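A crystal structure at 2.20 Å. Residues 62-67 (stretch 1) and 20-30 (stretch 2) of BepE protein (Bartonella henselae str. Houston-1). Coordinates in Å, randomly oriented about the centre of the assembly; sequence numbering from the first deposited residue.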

# COMPACT_ATOMS: atom_id res chain seq x y z
N VAL A 62 -2.71 -8.67 0.92
CA VAL A 62 -3.39 -8.08 2.06
C VAL A 62 -4.92 -8.11 1.87
O VAL A 62 -5.65 -8.35 2.82
CB VAL A 62 -2.87 -6.67 2.33
CG1 VAL A 62 -3.75 -5.94 3.32
CG2 VAL A 62 -1.43 -6.76 2.84
N LEU A 63 -5.40 -7.89 0.65
CA LEU A 63 -6.84 -8.03 0.39
C LEU A 63 -7.36 -9.40 0.83
O LEU A 63 -8.41 -9.48 1.46
CB LEU A 63 -7.18 -7.81 -1.09
CG LEU A 63 -7.13 -6.36 -1.59
CD1 LEU A 63 -7.71 -6.24 -2.99
CD2 LEU A 63 -7.86 -5.44 -0.62
N GLN A 64 -6.61 -10.46 0.54
CA GLN A 64 -7.03 -11.80 0.92
C GLN A 64 -6.94 -12.02 2.43
O GLN A 64 -7.72 -12.78 2.98
CB GLN A 64 -6.21 -12.87 0.19
CG GLN A 64 -6.36 -12.85 -1.34
CD GLN A 64 -7.82 -12.99 -1.80
OE1 GLN A 64 -8.67 -13.52 -1.09
NE2 GLN A 64 -8.10 -12.52 -3.01
N LYS A 65 -5.99 -11.37 3.08
CA LYS A 65 -5.86 -11.49 4.54
C LYS A 65 -5.48 -10.16 5.18
O LYS A 65 -4.31 -9.88 5.44
CB LYS A 65 -4.83 -12.57 4.90
CG LYS A 65 -4.80 -12.91 6.39
CD LYS A 65 -3.92 -14.12 6.70
CE LYS A 65 -4.42 -15.38 6.01
NZ LYS A 65 -3.56 -16.57 6.28
N PRO A 66 -6.49 -9.32 5.45
CA PRO A 66 -6.29 -7.96 5.97
C PRO A 66 -5.42 -7.90 7.23
O PRO A 66 -4.74 -6.90 7.47
CB PRO A 66 -7.72 -7.49 6.27
CG PRO A 66 -8.56 -8.26 5.29
CD PRO A 66 -7.91 -9.60 5.14
N SER A 67 -5.43 -8.97 8.00
CA SER A 67 -4.68 -9.05 9.25
C SER A 67 -3.17 -8.97 9.03
O SER A 67 -2.42 -8.76 9.97
CB SER A 67 -5.02 -10.35 9.99
OG SER A 67 -4.48 -11.47 9.30
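Stretch 2 20-30: TREEIADRMQH

Stretch 2 is helical from R21 onward and lays one side of that helix against the last turn of another helix, V62 to Q64, and the turn that follows. The backbones come closest at L63 and A25, whose CA atoms are 5.2 Å apart, and the small alanine side chain suits so short an approach. Inside stretch 2 the helix is held by regular i to i+4 bonds, such as A25 N to R21 O at 3.2 Å and M28 N to I24 O at 2.9 Å; toward Q29 the pattern loosens, with Q29 N making weak bonds to A25 O and to D26 O.

The spacing of the contacting residues is the first rule to read here. R21, A25 and M28, four and then three residues apart, fall on one side of the helix and carry most of its contact, while D26 and E23 point their CA-to-CB bonds away. On stretch 1, L63 points toward the helix and V62 away from it.

The apolar contacts centre on L63. Its CB lies 4.2 Å from A25 CB, and its CD2 reaches M28 CE at 4.0 Å; its CD1 also comes within 4.3 Å of Q29 CA. The M28 side chain, in an m, t, m conformation, brings its terminal methyl to a spot shared by two residues of stretch 1: M28 CE is 4.2 Å from P66 CG and 3.3 Å from L63 O. The carbonyl of L63 is therefore packed against side-chain carbon, with A25 CB 3.6 Å from the same L63 O.

The single hydrogen bond across the contact uses a backbone acceptor at the end of the helix. R21 NH1 donates to Q64 O at 3.0 Å, with an N-H...O angle of 148°. Although the CA-to-CB bond of R21 points sideways, its extended first two torsions (t, t) carry the guanidinium to that carbonyl, which sits at the group's edge. K65 is the first residue to leave helical phi/psi, and its CA lies 3.8 Å from R21 NH1, so the arginine meets the chain just where the helix gives way to the turn.

Q64 adds a polar side chain to the contact. Its CA-to-CB bond points away, but two m torsions fold its end back, setting Q64 NE2 3.6 Å from A25 CB and Q64 OE1 3.9 Å from E22 CA. These are packing contacts: the amide covers the helix without a hydrogen bond to it.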

# COMPACT_ATOMS: atom_id res chain seq x y z
N THR A 20 -16.46 -17.04 0.98
CA THR A 20 -16.84 -15.72 1.46
C THR A 20 -15.62 -14.81 1.60
O THR A 20 -15.65 -13.67 1.14
CB THR A 20 -17.57 -15.79 2.82
N ARG A 21 -14.56 -15.30 2.23
CA ARG A 21 -13.35 -14.49 2.40
C ARG A 21 -12.78 -14.06 1.06
O ARG A 21 -12.26 -12.94 0.91
CB ARG A 21 -12.29 -15.26 3.19
CG ARG A 21 -10.96 -14.52 3.24
CD ARG A 21 -9.79 -15.44 3.57
NE ARG A 21 -9.71 -15.77 4.99
CZ ARG A 21 -9.20 -14.97 5.92
NH1 ARG A 21 -8.73 -13.78 5.58
NH2 ARG A 21 -9.16 -15.36 7.19
N GLU A 22 -12.88 -14.94 0.07
CA GLU A 22 -12.45 -14.63 -1.29
C GLU A 22 -13.45 -13.68 -1.95
O GLU A 22 -13.09 -12.87 -2.80
CB GLU A 22 -12.30 -15.92 -2.12
N GLU A 23 -14.71 -13.78 -1.54
CA GLU A 23 -15.74 -12.88 -2.04
C GLU A 23 -15.54 -11.47 -1.46
O GLU A 23 -15.69 -10.47 -2.16
CB GLU A 23 -17.14 -13.41 -1.71
N ILE A 24 -15.19 -11.40 -0.18
CA ILE A 24 -14.95 -10.13 0.49
C ILE A 24 -13.82 -9.38 -0.22
O ILE A 24 -13.95 -8.19 -0.53
CB ILE A 24 -14.65 -10.33 1.99
CG1 ILE A 24 -15.95 -10.63 2.76
CG2 ILE A 24 -13.96 -9.11 2.57
CD1 ILE A 24 -15.77 -10.85 4.26
N ALA A 25 -12.73 -10.08 -0.51
CA ALA A 25 -11.62 -9.46 -1.22
C ALA A 25 -12.05 -9.00 -2.62
O ALA A 25 -11.53 -8.02 -3.14
CB ALA A 25 -10.44 -10.41 -1.32
N ASP A 26 -13.00 -9.71 -3.21
CA ASP A 26 -13.53 -9.31 -4.50
C ASP A 26 -14.24 -7.95 -4.38
O ASP A 26 -14.02 -7.07 -5.21
CB ASP A 26 -14.48 -10.38 -5.04
CG ASP A 26 -14.50 -10.42 -6.54
OD1 ASP A 26 -15.05 -9.48 -7.16
OD2 ASP A 26 -13.94 -11.38 -7.12
N ARG A 27 -15.08 -7.79 -3.36
CA ARG A 27 -15.74 -6.50 -3.11
C ARG A 27 -14.72 -5.40 -2.84
O ARG A 27 -14.79 -4.31 -3.40
CB ARG A 27 -16.71 -6.59 -1.93
N MET A 28 -13.75 -5.69 -1.99
CA MET A 28 -12.77 -4.68 -1.59
C MET A 28 -11.90 -4.21 -2.75
O MET A 28 -11.29 -3.14 -2.66
CB MET A 28 -11.90 -5.22 -0.46
CG MET A 28 -12.69 -5.54 0.80
SD MET A 28 -11.63 -5.61 2.25
CE MET A 28 -10.57 -7.00 1.82
N GLN A 29 -11.84 -4.98 -3.83
CA GLN A 29 -11.08 -4.58 -5.01
C GLN A 29 -11.62 -3.28 -5.60
O GLN A 29 -10.86 -2.45 -6.08
CB GLN A 29 -11.11 -5.69 -6.06
N HIS A 30 -12.94 -3.10 -5.54
CA HIS A 30 -13.59 -1.94 -6.13
C HIS A 30 -13.81 -0.80 -5.13
O HIS A 30 -14.23 0.29 -5.52
CB HIS A 30 -14.92 -2.34 -6.75
CG HIS A 30 -14.83 -3.58 -7.58
ND1 HIS A 30 -14.05 -3.67 -8.71
CD2 HIS A 30 -15.42 -4.79 -7.43
CE1 HIS A 30 -14.16 -4.88 -9.23
NE2 HIS A 30 -14.99 -5.58 -8.47